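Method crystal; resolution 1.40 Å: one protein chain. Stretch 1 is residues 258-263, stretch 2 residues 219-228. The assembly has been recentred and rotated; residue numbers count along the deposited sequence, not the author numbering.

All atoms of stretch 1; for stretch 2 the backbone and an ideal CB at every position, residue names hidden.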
# COMPACT_ATOMS: atom_id res chain seq x y z
N ARG D 258 -14.61 -0.31 33.95
CA ARG D 258 -15.62 -1.25 33.47
C ARG D 258 -15.18 -2.70 33.61
O ARG D 258 -16.01 -3.59 33.79
CB ARG D 258 -15.97 -0.97 32.01
CG ARG D 258 -16.60 0.37 31.78
CD ARG D 258 -17.83 0.57 32.65
NE ARG D 258 -18.42 1.88 32.39
CZ ARG D 258 -18.92 2.69 33.31
NH1 ARG D 258 -18.92 2.34 34.59
NH2 ARG D 258 -19.42 3.86 32.95
N PHE D 259 -13.87 -2.93 33.50
CA PHE D 259 -13.36 -4.30 33.54
C PHE D 259 -12.29 -4.46 34.62
O PHE D 259 -11.09 -4.40 34.34
CB PHE D 259 -12.81 -4.70 32.16
CG PHE D 259 -13.82 -4.56 31.06
CD1 PHE D 259 -14.95 -5.38 31.03
CD2 PHE D 259 -13.66 -3.62 30.05
CE1 PHE D 259 -15.89 -5.27 30.02
CE2 PHE D 259 -14.60 -3.50 29.03
CZ PHE D 259 -15.72 -4.33 29.01
N PRO D 260 -12.72 -4.69 35.87
CA PRO D 260 -11.80 -4.80 37.01
C PRO D 260 -10.81 -5.96 36.86
O PRO D 260 -9.78 -5.97 37.54
CB PRO D 260 -12.74 -5.07 38.19
CG PRO D 260 -14.05 -4.53 37.79
CD PRO D 260 -14.13 -4.72 36.29
N GLN D 261 -11.13 -6.92 36.00
CA GLN D 261 -10.28 -8.09 35.83
C GLN D 261 -9.07 -7.82 34.92
O GLN D 261 -8.23 -8.70 34.72
CB GLN D 261 -11.10 -9.30 35.35
CG GLN D 261 -11.46 -9.32 33.86
CD GLN D 261 -12.72 -8.54 33.54
OE1 GLN D 261 -13.05 -7.55 34.19
NE2 GLN D 261 -13.44 -8.98 32.51
N LEU D 262 -8.99 -6.61 34.37
CA LEU D 262 -7.82 -6.19 33.60
C LEU D 262 -6.78 -5.52 34.50
O LEU D 262 -7.14 -4.76 35.39
CB LEU D 262 -8.21 -5.22 32.48
CG LEU D 262 -9.21 -5.70 31.44
CD1 LEU D 262 -9.42 -4.63 30.37
CD2 LEU D 262 -8.72 -7.01 30.82
N THR D 263 -5.50 -5.81 34.28
CA THR D 263 -4.44 -5.18 35.07
C THR D 263 -3.93 -3.91 34.42
O THR D 263 -3.46 -3.00 35.11
CB THR D 263 -3.24 -6.11 35.27
OG1 THR D 263 -2.72 -6.50 33.99
CG2 THR D 263 -3.62 -7.32 36.08
N UNK D 219 -17.98 -15.98 29.53
CA UNK D 219 -17.97 -14.75 28.74
C UNK D 219 -18.23 -13.50 29.56
O UNK D 219 -17.91 -12.41 29.09
CB UNK D 219 -19.01 -14.84 27.63
N UNK D 220 -18.78 -13.64 30.76
CA UNK D 220 -18.98 -12.49 31.63
C UNK D 220 -17.65 -11.85 32.00
O UNK D 220 -17.59 -10.67 32.32
CB UNK D 220 -19.74 -12.90 32.89
N UNK D 221 -16.58 -12.65 31.95
CA UNK D 221 -15.24 -12.17 32.27
C UNK D 221 -14.37 -11.92 31.05
O UNK D 221 -13.20 -11.58 31.20
CB UNK D 221 -14.54 -13.18 33.19
N UNK D 222 -14.93 -12.12 29.85
CA UNK D 222 -14.21 -11.87 28.61
C UNK D 222 -14.42 -10.44 28.15
O UNK D 222 -15.56 -9.97 28.08
CB UNK D 222 -14.65 -12.85 27.52
N UNK D 223 -13.32 -9.76 27.84
CA UNK D 223 -13.40 -8.39 27.36
C UNK D 223 -13.35 -8.40 25.83
O UNK D 223 -12.31 -8.68 25.25
CB UNK D 223 -12.27 -7.54 27.94
N UNK D 224 -14.47 -8.08 25.19
CA UNK D 224 -14.50 -8.01 23.74
C UNK D 224 -13.87 -6.70 23.26
O UNK D 224 -14.18 -5.63 23.79
CB UNK D 224 -15.94 -8.14 23.23
N UNK D 225 -12.99 -6.81 22.27
CA UNK D 225 -12.34 -5.62 21.69
C UNK D 225 -13.36 -4.59 21.23
O UNK D 225 -13.11 -3.39 21.31
CB UNK D 225 -11.45 -6.02 20.51
N UNK D 226 -14.52 -5.05 20.77
CA UNK D 226 -15.57 -4.15 20.32
C UNK D 226 -16.10 -3.29 21.46
O UNK D 226 -16.48 -2.13 21.25
CB UNK D 226 -16.71 -4.95 19.69
N UNK D 227 -16.14 -3.85 22.66
CA UNK D 227 -16.56 -3.09 23.83
C UNK D 227 -15.55 -1.99 24.15
O UNK D 227 -15.92 -0.86 24.48
CB UNK D 227 -16.74 -4.02 25.03
N UNK D 228 -14.28 -2.34 24.03
CA UNK D 228 -13.20 -1.40 24.27
C UNK D 228 -13.24 -0.27 23.25
O UNK D 228 -13.08 0.90 23.60
CB UNK D 228 -11.85 -2.11 24.22

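Position 219 opens a 3-10 segment, and its ideal CB has nothing of stretch 1 within 5.5 Å. Its phi of -60° would admit a proline ring, and the residue is Pro 219; its O accepts a hydrogen bond from the N of position 222, 3.1 Å away. At 220 the CA-to-CB bond points away from stretch 1, so many side chains would do. The residue is Ala 220, which contributes mainly its backbone: a water donates to Ala 220 O at 2.8 Å and accepts from Gln 261 NE2 at 3.0 Å.

At 221 the CB points sideways, 4.4 Å from Gln 261 NE2. The amide is already engaged by the backbone, since Gln 261 NE2 donates to the O of 221 at 2.9 Å with an angle of 159°. That bond asks nothing of the side chain, so small or polar residues would suit equally. The choice is Asn 221, whose side chain makes no hydrogen bond to stretch 1.

Position 222 turns its CB away, and stretch 1 sets no limit on size there. It is Tyr 222, whose hydroxyl is hydrogen-bonded elsewhere in the structure.

Position 223 faces stretch 1 directly. Its ideal CB lies 4.6 Å from both Phe 259 CG and Leu 262 CD2, and 4.9 Å from Gln 261 NE2. Such a largely apolar setting favours an aliphatic side chain; valine, isoleucine or leucine are natural candidates, and the extended backbone is congenial to beta-branching. Val 223, with chi1 in the t well, uses both methyls. CG1 sits over one face of the Phe 259 ring, 3.9 Å from its centroid in a CH-pi contact. CG2 also touches the ring, 3.8 Å from Phe 259 CG, and lies 3.9 Å from Leu 262 CD2 and 3.5 Å from Gln 261 NE2.

Position 224 points away and is the N-cap of the following helix. Serine, threonine, aspartate or asparagine often serve there, but the residue is Ala 224, which cannot cap with its side chain. Positions 225 and 226, out of reach of stretch 1, are Ala 225 and Glu 226; many helix-compatible residues would fit.

At 227 the CB points toward stretch 1, 4.1 Å from Phe 259 CZ. An aliphatic chain could pack there, as could a longer polar one. Gln 227 places OE1 3.8 Å from Phe 259 CZ, and the same OE1 accepts a hydrogen bond from Ala 224 N at 3.1 Å, tying the side chain back to the helix start. At 228 CA-to-CB is sideways, with nothing of stretch 1 within 5.5 Å of the ideal CB, so many helix-compatible residues would do; Val 228 comes no nearer than 4.6 Å.

Stretch 2 219-228: PANYVAAEQV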
# COMPACT_ATOMS: atom_id res chain seq x y z
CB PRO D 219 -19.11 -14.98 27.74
CG PRO D 219 -19.22 -16.45 27.63
CD PRO D 219 -18.94 -16.96 29.01
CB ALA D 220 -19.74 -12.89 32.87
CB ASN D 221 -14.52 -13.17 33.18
CG ASN D 221 -15.24 -13.38 34.48
OD1 ASN D 221 -15.93 -12.48 34.97
ND2 ASN D 221 -15.10 -14.56 35.04
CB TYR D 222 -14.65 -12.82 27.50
CG TYR D 222 -13.86 -12.58 26.22
CD1 TYR D 222 -12.54 -13.02 26.13
CD2 TYR D 222 -14.40 -11.88 25.14
CE1 TYR D 222 -11.78 -12.80 25.00
CE2 TYR D 222 -13.64 -11.65 23.99
CZ TYR D 222 -12.33 -12.10 23.94
OH TYR D 222 -11.57 -11.89 22.81
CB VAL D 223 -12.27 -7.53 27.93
CG1 VAL D 223 -12.41 -6.08 27.46
CG2 VAL D 223 -12.29 -7.59 29.46
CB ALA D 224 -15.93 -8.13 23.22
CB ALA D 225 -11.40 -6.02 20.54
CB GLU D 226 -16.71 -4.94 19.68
CG GLU D 226 -16.36 -5.52 18.32
CD GLU D 226 -15.69 -6.89 18.37
OE1 GLU D 226 -15.53 -7.50 17.30
OE2 GLU D 226 -15.32 -7.36 19.47
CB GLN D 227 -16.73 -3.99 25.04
CG GLN D 227 -17.81 -5.02 24.90
CD GLN D 227 -17.93 -5.89 26.12
OE1 GLN D 227 -17.07 -6.75 26.37
NE2 GLN D 227 -18.98 -5.69 26.89
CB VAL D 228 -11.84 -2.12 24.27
CG1 VAL D 228 -10.70 -1.13 24.32
CG2 VAL D 228 -11.75 -3.08 25.48
O HOH W 1 -16.09 -8.63 31.23
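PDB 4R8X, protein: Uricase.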